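Local coordinates for protein nucleoporin NUP170 (Chaetomium thermophilum, PDB 5HAX) that is a nucleoporin of the nuclear pore complex, probably a scaffold component that combines a beta-propeller with a helical region, at residues T195-I200 with E260-V265; Y390-V395 with H483-R488; L555-F560 with R636-A641; T601-K606 with L720-P725. One frame throughout, in Å; residues are numbered along the deposited sequence.

In the fold
The chain starts with helix 5-20, which packs beside contact 4, and then enters a beta-propeller. Contact 1 closes a loop of 59 residues and joins two successive blades. Contact 2 follows in series, closing 87 residues and linking strand 390-395 to strand 481-487, the strand just before helix 490-501; its centre lies about 32 Å from that of contact 1. In the helical part, contact 3 spans 75 residues between helices 549-562 and 622-640, and contact 4 spans 113 between the loop after helix 586-599 and residues 720-725, where helix 717-722 gives way to helix 724-739. These two cross, since their segments alternate along the chain, with nearest atoms about 11 Å apart.

Contact 1 of 4, residues T195-I200 with E260-V265; sequences TDIHEI and EKLTKV
L262 meets I197 through a single methyl pair, and its side chain can be followed from the backbone outward. CB leaves in the direction of 195-200; CG stands anti to the backbone N (chi1 -174°), which carries the branch on toward I197. From there CD2 reaches CG2 of I197 at 3.8 Å, the two side chains crossing at about a right angle. F188, Y254 and H218 also touch the L262 side chain. The two segments belong to adjacent four-stranded blades of the beta-propeller, strand 198-202 in one and the outermost strand 263-268 in the next, so the methyl pair belongs to the apolar packing between blades. Alongside it, E199 comes near the second segment without bonding to it: its OE1 is 4.2 Å from O of E260. That carboxylate is held within its own blade, OE1 by H218 and OE2 in a salt bridge to R186. A second nitrogen of R186, NH2, bonds O of K261, and one guanidinium thereby ties both blades.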
loop_
_atom_site.group_PDB
_atom_site.type_symbol
_atom_site.label_atom_id
_atom_site.label_comp_id
_atom_site.label_asym_id
_atom_site.label_seq_id
_atom_site.Cartn_x
_atom_site.Cartn_y
_atom_site.Cartn_z
ATOM N N THR A 195 -22.380 -21.939 -2.176
ATOM C CA THR A 195 -21.978 -20.585 -2.530
ATOM C C THR A 195 -22.707 -19.521 -1.719
ATOM O O THR A 195 -22.580 -18.331 -2.026
ATOM C CB THR A 195 -22.207 -20.332 -4.023
ATOM O OG1 THR A 195 -23.607 -20.416 -4.322
ATOM C CG2 THR A 195 -21.446 -21.340 -4.870
ATOM N N ASP A 196 -23.460 -19.915 -0.693
ATOM C CA ASP A 196 -24.210 -18.944 0.092
ATOM C C ASP A 196 -23.269 -18.057 0.895
ATOM O O ASP A 196 -22.204 -18.486 1.348
ATOM C CB ASP A 196 -25.174 -19.636 1.053
ATOM C CG ASP A 196 -26.248 -20.428 0.343
ATOM O OD1 ASP A 196 -26.394 -20.281 -0.888
ATOM O OD2 ASP A 196 -26.954 -21.191 1.032
ATOM N N ILE A 197 -23.687 -16.809 1.091
ATOM C CA ILE A 197 -22.961 -15.843 1.905
ATOM C C ILE A 197 -23.832 -15.476 3.096
ATOM O O ILE A 197 -24.988 -15.071 2.925
ATOM C CB ILE A 197 -22.575 -14.595 1.091
ATOM C CG1 ILE A 197 -21.491 -14.975 0.079
ATOM C CG2 ILE A 197 -22.074 -13.477 2.012
ATOM C CD1 ILE A 197 -21.157 -13.890 -0.898
ATOM N N HIS A 198 -23.277 -15.624 4.293
ATOM C CA HIS A 198 -23.947 -15.267 5.531
ATOM C C HIS A 198 -23.307 -14.017 6.117
ATOM O O HIS A 198 -22.174 -13.659 5.787
ATOM C CB HIS A 198 -23.873 -16.410 6.552
ATOM C CG HIS A 198 -24.498 -17.686 6.084
ATOM N ND1 HIS A 198 -23.841 -18.582 5.268
ATOM C CD2 HIS A 198 -25.718 -18.221 6.325
ATOM C CE1 HIS A 198 -24.630 -19.613 5.025
ATOM N NE2 HIS A 198 -25.776 -19.419 5.654
ATOM N N GLU A 199 -24.055 -13.355 6.996
ATOM C CA GLU A 199 -23.568 -12.196 7.728
ATOM C C GLU A 199 -23.896 -12.375 9.201
ATOM O O GLU A 199 -24.976 -12.863 9.548
ATOM C CB GLU A 199 -24.185 -10.888 7.207
ATOM C CG GLU A 199 -23.731 -9.646 7.977
ATOM C CD GLU A 199 -24.144 -8.347 7.314
ATOM O OE1 GLU A 199 -24.912 -8.391 6.332
ATOM O OE2 GLU A 199 -23.693 -7.275 7.776
ATOM N N ILE A 200 -22.956 -11.993 10.060
ATOM C CA ILE A 200 -23.150 -12.020 11.505
ATOM C C ILE A 200 -23.442 -10.599 11.967
ATOM O O ILE A 200 -22.665 -9.675 11.696
ATOM C CB ILE A 200 -21.924 -12.598 12.232
ATOM C CG1 ILE A 200 -21.772 -14.083 11.887
ATOM C CG2 ILE A 200 -22.062 -12.398 13.750
ATOM C CD1 ILE A 200 -20.714 -14.807 12.688
ATOM N N GLU A 260 -27.406 -3.193 6.561
ATOM C CA GLU A 260 -27.792 -4.563 6.858
ATOM C C GLU A 260 -28.218 -5.344 5.623
ATOM O O GLU A 260 -28.648 -6.495 5.761
ATOM C CB GLU A 260 -28.938 -4.585 7.883
ATOM C CG GLU A 260 -28.625 -3.856 9.181
ATOM C CD GLU A 260 -29.747 -3.968 10.197
ATOM O OE1 GLU A 260 -29.611 -4.764 11.151
ATOM O OE2 GLU A 260 -30.764 -3.258 10.045
ATOM N N LYS A 261 -28.104 -4.765 4.430
ATOM C CA LYS A 261 -28.521 -5.408 3.193
ATOM C C LYS A 261 -27.313 -5.853 2.378
ATOM O O LYS A 261 -26.243 -5.238 2.426
ATOM C CB LYS A 261 -29.384 -4.469 2.343
ATOM C CG LYS A 261 -30.818 -4.320 2.830
ATOM C CD LYS A 261 -31.009 -3.062 3.663
ATOM C CE LYS A 261 -31.031 -1.811 2.796
ATOM N NZ LYS A 261 -31.234 -0.573 3.600
ATOM N N LEU A 262 -27.505 -6.937 1.630
ATOM C CA LEU A 262 -26.521 -7.435 0.675
ATOM C C LEU A 262 -27.283 -7.999 -0.513
ATOM O O LEU A 262 -28.084 -8.924 -0.349
ATOM C CB LEU A 262 -25.624 -8.510 1.301
ATOM C CG LEU A 262 -24.462 -8.999 0.432
ATOM C CD1 LEU A 262 -23.382 -7.931 0.348
ATOM C CD2 LEU A 262 -23.892 -10.312 0.958
ATOM N N THR A 263 -27.043 -7.443 -1.700
ATOM C CA THR A 263 -27.771 -7.811 -2.908
ATOM C C THR A 263 -26.797 -8.301 -3.968
ATOM O O THR A 263 -25.830 -7.605 -4.293
ATOM C CB THR A 263 -28.570 -6.620 -3.450
ATOM O OG1 THR A 263 -29.421 -6.100 -2.420
ATOM C CG2 THR A 263 -29.417 -7.038 -4.646
ATOM N N LYS A 264 -27.059 -9.488 -4.512
ATOM C CA LYS A 264 -26.285 -9.973 -5.647
ATOM C C LYS A 264 -26.655 -9.171 -6.887
ATOM O O LYS A 264 -27.836 -9.053 -7.229
ATOM C CB LYS A 264 -26.542 -11.461 -5.886
ATOM C CG LYS A 264 -25.439 -12.152 -6.693
ATOM C CD LYS A 264 -25.975 -13.240 -7.622
ATOM C CE LYS A 264 -26.767 -14.300 -6.878
ATOM N NZ LYS A 264 -27.200 -15.396 -7.789
ATOM N N VAL A 265 -25.647 -8.611 -7.551
ATOM C CA VAL A 265 -25.871 -7.731 -8.690
ATOM C C VAL A 265 -25.188 -8.213 -9.963
ATOM O O VAL A 265 -25.590 -7.787 -11.058
ATOM C CB VAL A 265 -25.428 -6.288 -8.367
ATOM C CG1 VAL A 265 -26.372 -5.657 -7.351
ATOM C CG2 VAL A 265 -23.992 -6.265 -7.857
#

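Contact 2 of 4, residues Y390-V395 with H483-R488; sequences YFFDVV and HIVRRR
Y390 lies opposite R487 and F392 opposite V485, the CA separation widening from 8.7 Å in the first pair to 10.5 Å in the second; the strands head roughly opposite ways, though well off antiparallel, and side chains alone bridge them. The Y390 ring and the R487 chain cross at about a right angle. R487 is bent at chi2 (63°), which brings CG and NE across the hydroxyl end of the ring: CG is 3.8 Å from OH of Y390, and NE comes to 3.7 Å from CE1. Ring and guanidinium planes are 61° apart, an oblique meeting. E462 grips both polar ends, with OE1 hydrogen-bonded to Y390 OH and OE2 in a salt bridge to R487 NH2, and so fixes their relative position. R487 also gives NH1 to the carbonyl of P49 and makes a cation-pi contact with F50. In the second pair, F392 and V485 come from opposite directions, V485 CG1 reaching the ring edge at CE1, 4.1 Å away; F474 meets the same phenyl. In the propeller, strand 390-395 lies between 380-386 and 403-409, whereas 481-487 lies between 50-57 and 473-478; the four side chains lie between these two sheets, with A408 and V406 on one side and V476 on the other.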
loop_
_atom_site.group_PDB
_atom_site.type_symbol
_atom_site.label_atom_id
_atom_site.label_comp_id
_atom_site.label_asym_id
_atom_site.label_seq_id
_atom_site.Cartn_x
_atom_site.Cartn_y
_atom_site.Cartn_z
ATOM N N TYR A 390 1.553 -4.227 -6.778
ATOM C CA TYR A 390 2.501 -5.246 -6.341
ATOM C C TYR A 390 1.857 -6.626 -6.436
ATOM O O TYR A 390 0.807 -6.867 -5.838
ATOM C CB TYR A 390 2.945 -4.969 -4.903
ATOM C CG TYR A 390 3.473 -3.573 -4.643
ATOM C CD1 TYR A 390 4.214 -2.887 -5.601
ATOM C CD2 TYR A 390 3.230 -2.941 -3.428
ATOM C CE1 TYR A 390 4.696 -1.612 -5.350
ATOM C CE2 TYR A 390 3.706 -1.672 -3.170
ATOM C CZ TYR A 390 4.440 -1.011 -4.130
ATOM O OH TYR A 390 4.908 0.258 -3.865
ATOM N N PHE A 391 2.493 -7.532 -7.178
ATOM C CA PHE A 391 1.918 -8.831 -7.517
ATOM C C PHE A 391 2.814 -9.942 -6.985
ATOM O O PHE A 391 4.007 -9.984 -7.302
ATOM C CB PHE A 391 1.740 -8.953 -9.034
ATOM C CG PHE A 391 1.289 -10.313 -9.498
ATOM C CD1 PHE A 391 0.163 -10.908 -8.960
ATOM C CD2 PHE A 391 1.979 -10.978 -10.499
ATOM C CE1 PHE A 391 -0.256 -12.154 -9.396
ATOM C CE2 PHE A 391 1.564 -12.219 -10.939
ATOM C CZ PHE A 391 0.443 -12.805 -10.389
ATOM N N PHE A 392 2.237 -10.837 -6.184
ATOM C CA PHE A 392 2.914 -12.025 -5.670
ATOM C C PHE A 392 2.215 -13.260 -6.216
ATOM O O PHE A 392 1.000 -13.406 -6.046
ATOM C CB PHE A 392 2.892 -12.064 -4.137
ATOM C CG PHE A 392 3.750 -11.018 -3.479
ATOM C CD1 PHE A 392 4.946 -11.366 -2.879
ATOM C CD2 PHE A 392 3.352 -9.692 -3.444
ATOM C CE1 PHE A 392 5.735 -10.411 -2.263
ATOM C CE2 PHE A 392 4.139 -8.733 -2.831
ATOM C CZ PHE A 392 5.330 -9.094 -2.241
ATOM N N ASP A 393 2.975 -14.153 -6.855
ATOM C CA ASP A 393 2.432 -15.391 -7.413
ATOM C C ASP A 393 3.239 -16.576 -6.905
ATOM O O ASP A 393 4.461 -16.622 -7.082
ATOM C CB ASP A 393 2.445 -15.368 -8.943
ATOM C CG ASP A 393 1.681 -16.534 -9.550
ATOM O OD1 ASP A 393 1.005 -17.265 -8.797
ATOM O OD2 ASP A 393 1.745 -16.717 -10.781
ATOM N N VAL A 394 2.551 -17.534 -6.290
ATOM C CA VAL A 394 3.169 -18.757 -5.788
ATOM C C VAL A 394 3.082 -19.784 -6.912
ATOM O O VAL A 394 2.014 -20.336 -7.182
ATOM C CB VAL A 394 2.481 -19.256 -4.515
ATOM C CG1 VAL A 394 3.170 -20.509 -3.988
ATOM C CG2 VAL A 394 2.460 -18.162 -3.456
ATOM N N VAL A 395 4.210 -20.041 -7.572
ATOM C CA VAL A 395 4.284 -20.993 -8.676
ATOM C C VAL A 395 4.761 -22.325 -8.119
ATOM O O VAL A 395 5.794 -22.390 -7.440
ATOM C CB VAL A 395 5.222 -20.494 -9.788
ATOM C CG1 VAL A 395 5.262 -21.492 -10.938
ATOM C CG2 VAL A 395 4.773 -19.127 -10.285
ATOM N N HIS A 483 8.473 -14.901 6.293
ATOM C CA HIS A 483 9.506 -14.153 5.590
ATOM C C HIS A 483 9.007 -12.743 5.296
ATOM O O HIS A 483 7.870 -12.560 4.854
ATOM C CB HIS A 483 9.890 -14.847 4.281
ATOM C CG HIS A 483 10.234 -16.296 4.439
ATOM N ND1 HIS A 483 11.534 -16.749 4.522
ATOM C CD2 HIS A 483 9.447 -17.396 4.526
ATOM C CE1 HIS A 483 11.533 -18.063 4.654
ATOM N NE2 HIS A 483 10.279 -18.481 4.660
ATOM N N ILE A 484 9.860 -11.751 5.542
ATOM C CA ILE A 484 9.528 -10.350 5.295
ATOM C C ILE A 484 10.131 -9.948 3.956
ATOM O O ILE A 484 11.346 -10.053 3.753
ATOM C CB ILE A 484 10.040 -9.437 6.421
ATOM C CG1 ILE A 484 9.549 -9.925 7.789
ATOM C CG2 ILE A 484 9.586 -8.004 6.172
ATOM C CD1 ILE A 484 8.037 -9.927 7.952
ATOM N N VAL A 485 9.279 -9.485 3.046
ATOM C CA VAL A 485 9.688 -8.993 1.735
ATOM C C VAL A 485 9.409 -7.499 1.701
ATOM O O VAL A 485 8.326 -7.059 2.102
ATOM C CB VAL A 485 8.939 -9.719 0.604
ATOM C CG1 VAL A 485 9.394 -9.202 -0.758
ATOM C CG2 VAL A 485 9.147 -11.224 0.709
ATOM N N ARG A 486 10.379 -6.723 1.218
ATOM C CA ARG A 486 10.300 -5.266 1.212
ATOM C C ARG A 486 10.400 -4.748 -0.216
ATOM O O ARG A 486 11.255 -5.197 -0.988
ATOM C CB ARG A 486 11.409 -4.655 2.075
ATOM C CG ARG A 486 11.443 -3.129 2.068
ATOM C CD ARG A 486 12.581 -2.600 2.928
ATOM N NE ARG A 486 12.412 -2.956 4.335
ATOM C CZ ARG A 486 13.406 -3.055 5.213
ATOM N NH1 ARG A 486 14.659 -2.834 4.838
ATOM N NH2 ARG A 486 13.148 -3.385 6.471
ATOM N N ARG A 487 9.525 -3.807 -0.556
ATOM C CA ARG A 487 9.610 -3.100 -1.825
ATOM C C ARG A 487 10.788 -2.134 -1.805
ATOM O O ARG A 487 11.010 -1.422 -0.821
ATOM C CB ARG A 487 8.302 -2.344 -2.079
ATOM C CG ARG A 487 8.313 -1.376 -3.252
ATOM C CD ARG A 487 8.542 -2.085 -4.569
ATOM N NE ARG A 487 8.328 -1.189 -5.703
ATOM C CZ ARG A 487 8.977 -1.268 -6.862
ATOM N NH1 ARG A 487 9.899 -2.202 -7.060
ATOM N NH2 ARG A 487 8.704 -0.401 -7.826
ATOM N N ARG A 488 11.545 -2.109 -2.898
ATOM C CA ARG A 488 12.695 -1.222 -3.033
ATOM C C ARG A 488 12.329 -0.017 -3.888
ATOM O O ARG A 488 11.718 -0.165 -4.952
ATOM C CB ARG A 488 13.886 -1.964 -3.637
ATOM C CG ARG A 488 14.528 -2.918 -2.650
ATOM C CD ARG A 488 15.604 -3.778 -3.276
ATOM N NE ARG A 488 16.902 -3.111 -3.313
ATOM C CZ ARG A 488 18.071 -3.735 -3.203
ATOM N NH1 ARG A 488 19.199 -3.039 -3.252
ATOM N NH2 ARG A 488 18.121 -5.053 -3.041
#

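Contact 3 of 4, residues L555-F560 with R636-A641; sequences LARAAF and RNFLEA
R557 and F560 of helix 549-562 meet F638 of helix 622-640 in a helix-to-helix contact carried by the F638 ring. With chi1 at 169° the phenyl extends away from the F638 backbone N and across to the other helix, where its rim touches two residues three positions apart. CB of R557 lies 4.2 Å from CE1, close to the plane of the F638 ring; farther out, the R557 chain leads away from the ring. On the other branch, CE2 is 4.3 Å from CD1 of F560. This atom too sits at the edge of the F638 ring, near its plane, while F638 approaches the F560 ring obliquely. Both segments belong to the helical region that follows the propeller, a stack of packed helices as in the alpha-solenoid parts of other scaffold nucleoporins. Helix 522-533 lines the same junction: I526 touches F560, and L530 and A533 touch F638, with C534 and I646 adding loop side chains around the phenyl. Both aromatic rings are buried, whereas R557 is partly exposed at the side of the contact. The guanidinium of R557 extends toward N642, where NH1 makes a weak hydrogen bond to OD1. The ND2 of that same asparagine bonds O of F638.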
loop_
_atom_site.group_PDB
_atom_site.type_symbol
_atom_site.label_atom_id
_atom_site.label_comp_id
_atom_site.label_asym_id
_atom_site.label_seq_id
_atom_site.Cartn_x
_atom_site.Cartn_y
_atom_site.Cartn_z
ATOM N N LEU A 555 29.764 9.576 -3.923
ATOM C CA LEU A 555 29.489 9.240 -5.317
ATOM C C LEU A 555 28.192 9.884 -5.785
ATOM O O LEU A 555 28.115 10.410 -6.902
ATOM C CB LEU A 555 29.415 7.724 -5.494
ATOM C CG LEU A 555 30.612 7.029 -6.143
ATOM C CD1 LEU A 555 30.385 5.526 -6.164
ATOM C CD2 LEU A 555 30.850 7.549 -7.550
ATOM N N ALA A 556 27.157 9.844 -4.941
ATOM C CA ALA A 556 25.896 10.494 -5.278
ATOM C C ALA A 556 26.092 11.989 -5.492
ATOM O O ALA A 556 25.519 12.572 -6.420
ATOM C CB ALA A 556 24.869 10.232 -4.177
ATOM N N ARG A 557 26.897 12.630 -4.637
ATOM C CA ARG A 557 27.253 14.029 -4.860
ATOM C C ARG A 557 27.935 14.213 -6.209
ATOM O O ARG A 557 27.623 15.155 -6.948
ATOM C CB ARG A 557 28.161 14.527 -3.734
ATOM C CG ARG A 557 28.815 15.883 -4.004
ATOM C CD ARG A 557 29.755 16.293 -2.881
ATOM N NE ARG A 557 30.860 15.354 -2.709
ATOM C CZ ARG A 557 31.869 15.530 -1.859
ATOM N NH1 ARG A 557 31.921 16.616 -1.097
ATOM N NH2 ARG A 557 32.830 14.620 -1.771
ATOM N N ALA A 558 28.877 13.328 -6.543
ATOM C CA ALA A 558 29.591 13.446 -7.810
ATOM C C ALA A 558 28.643 13.302 -8.993
ATOM O O ALA A 558 28.807 13.976 -10.017
ATOM C CB ALA A 558 30.703 12.402 -7.882
ATOM N N ALA A 559 27.642 12.428 -8.873
ATOM C CA ALA A 559 26.681 12.253 -9.955
ATOM C C ALA A 559 25.774 13.470 -10.085
ATOM O O ALA A 559 25.407 13.864 -11.197
ATOM C CB ALA A 559 25.853 10.990 -9.720
ATOM N N PHE A 560 25.404 14.075 -8.955
ATOM C CA PHE A 560 24.557 15.263 -8.980
ATOM C C PHE A 560 25.259 16.423 -9.676
ATOM O O PHE A 560 24.629 17.186 -10.419
ATOM C CB PHE A 560 24.171 15.635 -7.547
ATOM C CG PHE A 560 23.237 16.809 -7.443
ATOM C CD1 PHE A 560 23.695 18.039 -7.000
ATOM C CD2 PHE A 560 21.898 16.677 -7.768
ATOM C CE1 PHE A 560 22.838 19.115 -6.893
ATOM C CE2 PHE A 560 21.036 17.753 -7.663
ATOM C CZ PHE A 560 21.506 18.973 -7.226
ATOM N N ARG A 636 19.393 21.709 2.881
ATOM C CA ARG A 636 20.064 23.004 2.955
ATOM C C ARG A 636 21.530 22.841 3.331
ATOM O O ARG A 636 22.416 23.446 2.713
ATOM C CB ARG A 636 19.348 23.902 3.962
ATOM C CG ARG A 636 18.223 24.720 3.359
ATOM C CD ARG A 636 17.264 25.238 4.421
ATOM N NE ARG A 636 17.949 25.880 5.540
ATOM C CZ ARG A 636 18.560 27.058 5.471
ATOM N NH1 ARG A 636 19.148 27.562 6.547
ATOM N NH2 ARG A 636 18.592 27.732 4.329
ATOM N N ASN A 637 21.807 22.023 4.348
ATOM C CA ASN A 637 23.185 21.771 4.753
ATOM C C ASN A 637 24.006 21.217 3.596
ATOM O O ASN A 637 25.190 21.543 3.451
ATOM C CB ASN A 637 23.205 20.806 5.938
ATOM C CG ASN A 637 24.610 20.465 6.390
ATOM O OD1 ASN A 637 25.507 21.309 6.369
ATOM N ND2 ASN A 637 24.811 19.215 6.796
ATOM N N PHE A 638 23.393 20.377 2.760
ATOM C CA PHE A 638 24.112 19.804 1.626
ATOM C C PHE A 638 24.475 20.873 0.605
ATOM O O PHE A 638 25.572 20.846 0.034
ATOM C CB PHE A 638 23.271 18.705 0.974
ATOM C CG PHE A 638 23.807 18.241 -0.350
ATOM C CD1 PHE A 638 24.849 17.330 -0.410
ATOM C CD2 PHE A 638 23.272 18.719 -1.535
ATOM C CE1 PHE A 638 25.346 16.904 -1.626
ATOM C CE2 PHE A 638 23.764 18.296 -2.754
ATOM C CZ PHE A 638 24.802 17.386 -2.799
ATOM N N LEU A 639 23.569 21.822 0.359
ATOM C CA LEU A 639 23.852 22.880 -0.606
ATOM C C LEU A 639 24.932 23.825 -0.092
ATOM O O LEU A 639 25.754 24.317 -0.874
ATOM C CB LEU A 639 22.570 23.650 -0.927
ATOM C CG LEU A 639 21.424 22.837 -1.538
ATOM C CD1 LEU A 639 20.214 23.725 -1.785
ATOM C CD2 LEU A 639 21.854 22.153 -2.830
ATOM N N GLU A 640 24.952 24.088 1.216
ATOM C CA GLU A 640 25.955 24.992 1.772
ATOM C C GLU A 640 27.345 24.374 1.709
ATOM O O GLU A 640 28.314 25.035 1.319
ATOM C CB GLU A 640 25.601 25.357 3.215
ATOM C CG GLU A 640 24.401 26.277 3.359
ATOM C CD GLU A 640 24.503 27.512 2.486
ATOM O OE1 GLU A 640 25.569 28.164 2.498
ATOM O OE2 GLU A 640 23.520 27.823 1.782
ATOM N N ALA A 641 27.463 23.103 2.095
ATOM C CA ALA A 641 28.753 22.428 2.080
ATOM C C ALA A 641 29.313 22.252 0.674
ATOM O O ALA A 641 30.480 21.867 0.538
ATOM C CB ALA A 641 28.631 21.064 2.761
#

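Contact 4 of 4, residues T601-K606 with L720-P725; sequences TLWKAK and LFSQTP
F721 takes both W603 and L602 along its rim, and these apolar contacts carry the interface. A chi1 of -162° turns the W603 indole so that the CE3-CZ3 side of its six-membered ring faces F721. There CZ3 of W603 lies 3.8 Å from CD2 of F721, and CE3 sits in the plane of the phenyl, at its edge, 4.0 Å from that same CD2. L602 adds a looser touch, CD2 to CZ of F721 at 4.5 Å, again near the ring plane. S722 OG is 4.4 Å from CZ2 of W603, a plain van der Waals approach. I682 of helix 663-694 packs on F721 and I686 on L602, continuing the apolar patch. Among the polar contacts, S722 OG hydrogen-bonds the carbonyl of E718. The indole NE1 bonds OD1 of N14, on helix 5-20, which orients the ring. K604 NZ forms a salt bridge with E718 OE2. Backbone bonds complete the set: A605 N to L602 O, 2.8 Å, closes a type I beta turn over L602 to A605, while W603 pairs with E718 and A605 with Y717. The arrangement is a type I turn after helix 586-599, docked through its leucine and tryptophan on F721 and S722 of helix 717-722, just before Q723 takes the N-cap position of helix 724-739; such turn-to-helix packing, with helix 5-20 covering W603, belongs to the helical nucleoporin C-terminal region.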
loop_
_atom_site.group_PDB
_atom_site.type_symbol
_atom_site.label_atom_id
_atom_site.label_comp_id
_atom_site.label_asym_id
_atom_site.label_seq_id
_atom_site.Cartn_x
_atom_site.Cartn_y
_atom_site.Cartn_z
ATOM N N THR A 601 2.852 16.677 1.715
ATOM C CA THR A 601 1.795 16.478 2.701
ATOM C C THR A 601 1.421 17.762 3.434
ATOM O O THR A 601 0.383 17.788 4.103
ATOM C CB THR A 601 2.212 15.427 3.735
ATOM O OG1 THR A 601 3.361 15.889 4.457
ATOM C CG2 THR A 601 2.534 14.097 3.064
ATOM N N LEU A 602 2.232 18.815 3.319
ATOM C CA LEU A 602 2.045 20.065 4.049
ATOM C C LEU A 602 1.437 21.167 3.193
ATOM O O LEU A 602 0.466 21.808 3.605
ATOM C CB LEU A 602 3.396 20.550 4.592
ATOM C CG LEU A 602 3.669 20.411 6.086
ATOM C CD1 LEU A 602 3.394 18.998 6.560
ATOM C CD2 LEU A 602 5.111 20.804 6.376
ATOM N N TRP A 603 1.996 21.373 1.999
ATOM C CA TRP A 603 1.788 22.573 1.196
ATOM C C TRP A 603 0.346 23.076 1.201
ATOM O O TRP A 603 0.063 24.181 1.679
ATOM C CB TRP A 603 2.253 22.279 -0.233
ATOM C CG TRP A 603 2.500 23.491 -1.063
ATOM C CD1 TRP A 603 1.725 23.957 -2.081
ATOM C CD2 TRP A 603 3.608 24.393 -0.955
ATOM N NE1 TRP A 603 2.280 25.093 -2.617
ATOM C CE2 TRP A 603 3.437 25.382 -1.942
ATOM C CE3 TRP A 603 4.729 24.458 -0.122
ATOM C CZ2 TRP A 603 4.342 26.425 -2.119
ATOM C CZ3 TRP A 603 5.627 25.497 -0.298
ATOM C CH2 TRP A 603 5.427 26.466 -1.288
ATOM N N LYS A 604 -0.579 22.281 0.671
ATOM C CA LYS A 604 -1.964 22.709 0.516
ATOM C C LYS A 604 -2.817 22.439 1.749
ATOM O O LYS A 604 -4.008 22.766 1.742
ATOM C CB LYS A 604 -2.591 22.024 -0.702
ATOM C CG LYS A 604 -1.975 22.438 -2.032
ATOM C CD LYS A 604 -2.298 23.886 -2.374
ATOM C CE LYS A 604 -1.697 24.287 -3.710
ATOM N NZ LYS A 604 -2.081 25.669 -4.097
ATOM N N ALA A 605 -2.244 21.864 2.802
ATOM C CA ALA A 605 -3.004 21.552 4.001
ATOM C C ALA A 605 -3.188 22.791 4.869
ATOM O O ALA A 605 -2.332 23.680 4.917
ATOM C CB ALA A 605 -2.301 20.463 4.811
ATOM N N LYS A 606 -4.327 22.844 5.558
ATOM C CA LYS A 606 -4.543 23.860 6.577
ATOM C C LYS A 606 -3.594 23.628 7.746
ATOM O O LYS A 606 -3.271 22.491 8.094
ATOM C CB LYS A 606 -5.989 23.829 7.074
ATOM C CG LYS A 606 -7.044 23.990 5.991
ATOM C CD LYS A 606 -6.994 25.366 5.351
ATOM C CE LYS A 606 -8.170 25.576 4.410
ATOM N NZ LYS A 606 -8.069 26.860 3.664
ATOM N N LEU A 720 1.641 30.410 4.630
ATOM C CA LEU A 720 2.620 30.681 5.676
ATOM C C LEU A 720 4.028 30.795 5.104
ATOM O O LEU A 720 4.818 31.638 5.542
ATOM C CB LEU A 720 2.559 29.574 6.727
ATOM C CG LEU A 720 3.584 29.617 7.861
ATOM C CD1 LEU A 720 3.343 30.825 8.747
ATOM C CD2 LEU A 720 3.526 28.329 8.670
ATOM N N PHE A 721 4.356 29.956 4.119
ATOM C CA PHE A 721 5.723 29.882 3.613
ATOM C C PHE A 721 6.041 30.976 2.604
ATOM O O PHE A 721 7.185 31.441 2.552
ATOM C CB PHE A 721 5.972 28.522 2.949
ATOM C CG PHE A 721 5.928 27.348 3.892
ATOM C CD1 PHE A 721 6.236 27.490 5.236
ATOM C CD2 PHE A 721 5.587 26.090 3.421
ATOM C CE1 PHE A 721 6.198 26.402 6.088
ATOM C CE2 PHE A 721 5.548 25.003 4.271
ATOM C CZ PHE A 721 5.854 25.159 5.605
ATOM N N SER A 722 5.060 31.397 1.797
ATOM C CA SER A 722 5.366 32.123 0.570
ATOM C C SER A 722 4.468 33.326 0.293
ATOM O O SER A 722 4.590 33.919 -0.786
ATOM C CB SER A 722 5.287 31.159 -0.622
ATOM O OG SER A 722 3.986 30.610 -0.740
ATOM N N GLN A 723 3.581 33.718 1.209
ATOM C CA GLN A 723 2.651 34.813 0.954
ATOM C C GLN A 723 2.645 35.810 2.103
ATOM O O GLN A 723 2.783 35.437 3.270
ATOM C CB GLN A 723 1.238 34.286 0.720
ATOM C CG GLN A 723 1.061 33.648 -0.642
ATOM C CD GLN A 723 -0.281 32.971 -0.799
ATOM O OE1 GLN A 723 -1.291 33.442 -0.277
ATOM N NE2 GLN A 723 -0.298 31.855 -1.518
ATOM N N THR A 724 2.470 37.087 1.749
ATOM C CA THR A 724 2.478 38.158 2.744
ATOM C C THR A 724 1.411 37.980 3.813
ATOM O O THR A 724 1.756 38.035 5.006
ATOM C CB THR A 724 2.329 39.514 2.043
ATOM O OG1 THR A 724 3.406 39.703 1.120
ATOM C CG2 THR A 724 2.331 40.650 3.061
ATOM N N PRO A 725 0.127 37.787 3.488
ATOM C CA PRO A 725 -0.870 37.605 4.558
ATOM C C PRO A 725 -0.505 36.504 5.536
ATOM O O PRO A 725 -0.855 36.591 6.721
ATOM C CB PRO A 725 -2.153 37.273 3.785
ATOM C CG PRO A 725 -1.964 37.916 2.468
ATOM C CD PRO A 725 -0.503 37.737 2.156
#